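Local atomic coordinates of Lmo0547 protein (Listeria monocytogenes, PDB entry 4R9N), a protein that probably acts as a transcriptional regulator of the SorC/DeoR type, with this fragment forming its putative sugar-binding domain. Residues T217-A222 with V242-D247; A148-S153 with G182-R187. One frame throughout, in Å; residues are numbered along the deposited sequence. Where two conformers were deposited one is given.

Interaction 1 of 2, residues T217-A222 with V242-D247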
loop_
_atom_site.group_PDB
_atom_site.type_symbol
_atom_site.label_atom_id
_atom_site.label_comp_id
_atom_site.label_asym_id
_atom_site.label_seq_id
_atom_site.Cartn_x
_atom_site.Cartn_y
_atom_site.Cartn_z
ATOM N N THR A 217 -12.844 -0.589 -0.703
ATOM C CA THR A 217 -12.171 0.398 0.130
ATOM C C THR A 217 -10.687 0.153 0.128
ATOM O O THR A 217 -10.190 -0.827 0.721
ATOM C CB THR A 217 -12.653 0.395 1.580
ATOM O OG1 THR A 217 -14.097 0.527 1.637
ATOM C CG2 THR A 217 -11.955 1.496 2.416
ATOM N N VAL A 218 -9.947 1.048 -0.470
ATOM C CA VAL A 218 -8.487 0.956 -0.473
ATOM C C VAL A 218 -7.995 2.105 0.433
ATOM O O VAL A 218 -8.320 3.290 0.203
ATOM C CB VAL A 218 -7.893 1.134 -1.879
ATOM C CG1 VAL A 218 -6.369 1.282 -1.808
ATOM C CG2 VAL A 218 -8.310 -0.013 -2.762
ATOM N N VAL A 219 -7.239 1.729 1.466
ATOM C CA VAL A 219 -6.677 2.657 2.386
ATOM C C VAL A 219 -5.202 2.830 2.119
ATOM O O VAL A 219 -4.495 1.819 2.002
ATOM C CB VAL A 219 -6.795 2.109 3.806
ATOM C CG1 VAL A 219 -6.217 3.131 4.768
ATOM C CG2 VAL A 219 -8.240 1.812 4.111
ATOM N N ALA A 220 -4.746 4.061 1.970
ATOM C CA ALA A 220 -3.337 4.330 1.809
ATOM C C ALA A 220 -2.773 5.095 2.988
ATOM O O ALA A 220 -3.409 6.075 3.568
ATOM C CB ALA A 220 -3.098 5.078 0.520
ATOM N N LEU A 221 -1.597 4.645 3.380
ATOM C CA LEU A 221 -0.798 5.262 4.441
ATOM C C LEU A 221 0.421 5.889 3.793
ATOM O O LEU A 221 1.150 5.166 3.129
ATOM C CB LEU A 221 -0.289 4.142 5.350
ATOM C CG LEU A 221 -1.126 3.554 6.471
ATOM C CD1 LEU A 221 -2.583 3.424 6.148
ATOM C CD2 LEU A 221 -0.554 2.217 6.936
ATOM N N ALA A 222 0.692 7.182 3.973
ATOM C CA ALA A 222 1.901 7.760 3.360
ATOM C C ALA A 222 2.507 8.825 4.246
ATOM O O ALA A 222 1.799 9.566 4.908
ATOM C CB ALA A 222 1.591 8.368 2.004
ATOM N N VAL A 242 -9.451 6.022 1.196
ATOM C CA VAL A 242 -9.254 6.503 2.535
ATOM C C VAL A 242 -7.742 6.751 2.639
ATOM O O VAL A 242 -6.879 5.870 2.267
ATOM C CB VAL A 242 -9.662 5.418 3.582
ATOM C CG1 VAL A 242 -9.276 5.849 4.991
ATOM C CG2 VAL A 242 -11.164 5.052 3.475
ATOM N N ILE A 243 -7.392 7.909 3.104
ATOM C CA ILE A 243 -5.987 8.206 3.394
ATOM C C ILE A 243 -5.768 8.488 4.832
ATOM O O ILE A 243 -6.653 9.098 5.524
ATOM C CB ILE A 243 -5.430 9.405 2.604
ATOM C CG1 ILE A 243 -6.236 10.680 2.785
ATOM C CG2 ILE A 243 -5.302 9.066 1.134
ATOM C CD1 ILE A 243 -5.465 11.860 2.223
ATOM N N VAL A 244 -4.626 8.041 5.333
ATOM C CA VAL A 244 -4.167 8.333 6.669
ATOM C C VAL A 244 -2.836 9.030 6.460
ATOM O O VAL A 244 -1.877 8.426 5.927
ATOM C CB VAL A 244 -3.970 7.075 7.552
ATOM C CG1 VAL A 244 -3.668 7.495 8.958
ATOM C CG2 VAL A 244 -5.252 6.237 7.550
ATOM N N ILE A 245 -2.809 10.317 6.804
ATOM C CA ILE A 245 -1.635 11.159 6.646
ATOM C C ILE A 245 -1.508 12.177 7.754
ATOM O O ILE A 245 -2.447 12.388 8.529
ATOM C CB ILE A 245 -1.576 11.901 5.297
ATOM C CG1 ILE A 245 -2.749 12.850 5.152
ATOM C CG2 ILE A 245 -1.468 10.909 4.120
ATOM C CD1 ILE A 245 -2.591 13.742 3.909
ATOM N N THR A 246 -0.348 12.807 7.802
ATOM C CA THR A 246 -0.043 13.793 8.799
ATOM C C THR A 246 -0.646 15.121 8.376
ATOM O O THR A 246 -0.959 15.350 7.213
ATOM C CB THR A 246 1.471 14.025 8.991
ATOM O OG1 THR A 246 2.070 14.458 7.789
ATOM C CG2 THR A 246 2.180 12.802 9.531
ATOM N N ASP A 247 -0.784 16.014 9.312
ATOM C CA ASP A 247 -1.274 17.366 8.948
ATOM C C ASP A 247 -0.286 18.147 8.109
ATOM O O ASP A 247 -0.686 18.956 7.253
ATOM C CB ASP A 247 -1.717 18.169 10.200
ATOM C CG ASP A 247 -0.674 18.244 11.253
ATOM O OD1 ASP A 247 0.470 17.719 11.058
ATOM O OD2 ASP A 247 -1.019 18.859 12.322
HETATM O O HOH W 1 1.821 11.884 6.088
#

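Interaction 2 of 2, residues A148-S153 with G182-R187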
loop_
_atom_site.group_PDB
_atom_site.type_symbol
_atom_site.label_atom_id
_atom_site.label_comp_id
_atom_site.label_asym_id
_atom_site.label_seq_id
_atom_site.Cartn_x
_atom_site.Cartn_y
_atom_site.Cartn_z
ATOM N N ALA A 148 -8.414 -2.990 1.405
ATOM C CA ALA A 148 -6.965 -3.246 1.205
ATOM C C ALA A 148 -6.208 -2.088 1.859
ATOM O O ALA A 148 -6.700 -0.957 1.839
ATOM C CB ALA A 148 -6.636 -3.338 -0.260
ATOM N N ILE A 149 -5.040 -2.368 2.416
ATOM C CA ILE A 149 -4.174 -1.347 2.983
ATOM C C ILE A 149 -2.886 -1.368 2.186
ATOM O O ILE A 149 -2.225 -2.409 2.067
ATOM C CB ILE A 149 -3.894 -1.594 4.441
ATOM C CG1 ILE A 149 -5.251 -1.616 5.176
ATOM C CG2 ILE A 149 -2.881 -0.546 4.985
ATOM C CD1 ILE A 149 -5.144 -1.954 6.656
ATOM N N VAL A 150 -2.517 -0.201 1.650
ATOM C CA VAL A 150 -1.334 -0.084 0.787
ATOM C C VAL A 150 -0.507 1.134 1.242
ATOM O O VAL A 150 -1.023 2.061 1.897
ATOM C CB VAL A 150 -1.696 0.044 -0.716
ATOM C CG1 VAL A 150 -2.485 -1.128 -1.191
ATOM C CG2 VAL A 150 -2.433 1.348 -0.964
ATOM N N GLY A 151 0.780 1.102 0.899
ATOM C CA GLY A 151 1.651 2.298 0.953
ATOM C C GLY A 151 1.741 2.962 -0.421
ATOM O O GLY A 151 1.456 2.365 -1.449
ATOM N N VAL A 152 2.236 4.184 -0.471
ATOM C CA VAL A 152 2.475 4.822 -1.752
ATOM C C VAL A 152 3.954 5.230 -1.719
ATOM O O VAL A 152 4.437 5.791 -0.726
ATOM C CB VAL A 152 1.605 6.074 -2.002
ATOM C CG1 VAL A 152 1.898 6.659 -3.392
ATOM C CG2 VAL A 152 0.149 5.751 -1.858
ATOM N N SER A 153 4.703 4.927 -2.763
ATOM C CA SER A 153 6.115 5.284 -2.727
ATOM C C SER A 153 6.565 5.922 -4.024
ATOM O O SER A 153 5.818 6.011 -4.978
ATOM C CB SER A 153 6.948 4.041 -2.401
ATOM O OG SER A 153 8.303 4.450 -2.188
ATOM N N GLY A 182 5.215 7.295 -9.390
ATOM C CA GLY A 182 5.069 6.610 -8.102
ATOM C C GLY A 182 4.856 5.123 -8.253
ATOM O O GLY A 182 4.783 4.574 -9.371
ATOM N N ASP A 183 4.762 4.452 -7.117
ATOM C CA ASP A 183 4.360 3.038 -7.119
ATOM C C ASP A 183 3.448 2.697 -5.946
ATOM O O ASP A 183 3.520 3.305 -4.916
ATOM C CB ASP A 183 5.535 2.081 -7.193
ATOM C CG ASP A 183 6.503 2.212 -6.058
ATOM O OD1 ASP A 183 7.295 3.190 -6.049
ATOM O OD2 ASP A 183 6.571 1.271 -5.216
ATOM N N ILE A 184 2.560 1.762 -6.175
ATOM C CA ILE A 184 1.658 1.189 -5.154
ATOM C C ILE A 184 1.706 -0.316 -5.439
ATOM O O ILE A 184 1.528 -0.728 -6.608
ATOM C CB ILE A 184 0.184 1.730 -5.268
ATOM C CG1 ILE A 184 0.108 3.178 -4.775
ATOM C CG2 ILE A 184 -0.755 0.859 -4.450
ATOM C CD1 ILE A 184 -1.236 3.839 -5.049
ATOM N N ASN A 185 2.007 -1.125 -4.420
ATOM C CA ASN A 185 2.015 -2.586 -4.546
ATOM C C ASN A 185 2.962 -3.015 -5.688
ATOM O O ASN A 185 2.673 -3.951 -6.407
ATOM C CB ASN A 185 0.592 -3.132 -4.748
ATOM C CG ASN A 185 0.457 -4.571 -4.327
ATOM O OD1 ASN A 185 0.959 -4.965 -3.240
ATOM N ND2 ASN A 185 -0.230 -5.367 -5.149
ATOM N N SER A 186 4.117 -2.331 -5.748
ATOM C CA SER A 186 5.138 -2.554 -6.755
ATOM C C SER A 186 4.641 -2.424 -8.205
ATOM O O SER A 186 5.227 -3.034 -9.123
ATOM C CB SER A 186 5.789 -3.929 -6.617
ATOM O OG SER A 186 6.928 -4.061 -7.468
ATOM N N ARG A 187 3.599 -1.639 -8.422
ATOM C CA ARG A 187 3.167 -1.268 -9.770
ATOM C C ARG A 187 3.447 0.248 -9.932
ATOM O O ARG A 187 2.997 1.034 -9.107
ATOM C CB ARG A 187 1.699 -1.532 -9.994
ATOM C CG ARG A 187 1.295 -2.953 -9.833
ATOM C CD ARG A 187 2.022 -3.914 -10.774
ATOM N NE ARG A 187 1.488 -5.262 -10.655
ATOM C CZ ARG A 187 0.858 -5.945 -11.616
ATOM N NH1 ARG A 187 0.610 -5.424 -12.848
ATOM N NH2 ARG A 187 0.438 -7.151 -11.317
HETATM O O HOH W 2 2.270 -0.328 -1.770
#

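Interaction 1 of 2, residues T217-A222 with V242-D247
Strands 217-221 and 242-246 run side by side in the same direction, with V219, A220 and L221 paired to V242, I243 and V244. The backbone ladder zigzags between them. V242 N donates to V218 O at 3.1 Å. A220 N donates to V242 O at 2.8 Å, nearly along the C=O axis. V244 N donates to A220 O in the same way. The next rung, A222 N to V244 O, is weak at 3.5 Å. V242 O and A220 O each also receive a CA-H...O contact, from V219 CA and I243 CA.

V242 is the residue most covered by segment 217-222. Its CB packs 3.9 Å from V219 CG2. CG1 stands anti to the backbone N (chi1 172°) and meets V219 CG1. CG2 lies beside the backbone N and reaches T217 CG2 at 3.8 Å. V242 and V219 lie alongside each other and point the same way, while T217 crosses V242 obliquely. This is the parallel pairing of a beta-alpha-beta unit in a Rossmann-like sheet, with helix 228-236 as the connection.

Further along the same face, V244 stands beside L221, and its CG2 touches L221 CD1 at 4.1 Å. Helix 30-49 covers this face, with L45 on V219 and L37 on V244. A220 and I243 point to the other face. In I245, CG1 takes the crowded position between N and carbonyl carbon (chi1 62°). This leaves CG2 anti to the carbonyl carbon, where it rests against A222 O.

Past the last rung the strands separate and water 1 spans the gap. It donates to A222 O at 2.6 Å and accepts from T246 N. T246 is the N-cap of helix 247-253, and its OG1 is hydrogen-bonded to M249 N.

Interaction 2 of 2, residues A148-S153 with G182-R187
Two backbone hydrogen bonds join S153 and D183 as a single antiparallel, hydrogen-bonded pair. S153 N donates to D183 O at 2.9 Å, almost straight (170°) and in the carbonyl plane. D183 N returns a bond to S153 O at 2.8 Å, but from 38° above that carbonyl's plane.

The apolar contacts centre on I184. The side chains of I184 and V150 cross obliquely, and I184 CG2, anti to the backbone N, meets V150 CG2 at 3.9 Å. I184 CG1 lies beside the backbone N and packs along V152 CG2. L209 and L212 of helix 209-213 also touch I184.

Water 2 links the segments where the strands diverge. It donates to G151 O at 2.8 Å and accepts from N185 N, in the type I' turn from I184 to R187. N185 OD1 is hydrogen-bonded to S58 OG, and N185 ND2 to L83 O and L207 O.

D183 CG takes the crowded position (chi1 60°), which brings OD1 to 3.4 Å from S153 O. Both atoms are acceptors and do not bond. The attraction here thus comes from the backbone pair, the water and I184; the nearby carboxylate probably adds mild repulsion at S153 O.

How the interactions relate
Interaction 2 closes along the chain before interaction 1 opens, and their centres lie 11 Å apart. They meet in the parallel sheet, where strand 147-151 is the neighbour of strand 217-221. Strand 217-221 is thus flanked by 147-151 and 242-246. V219 probably bonds through its N to A148 O and through its O to V150 N. V218 CG1 also packs against V150 CG2. Interaction 2 ties the segment that continues strand 147-151 to the hairpin of 180-184 and 187-190. Interaction 1 holds two strands of the Rossmann-like core together, and interaction 2 joins that core to the hairpin in the putative sugar-binding domain.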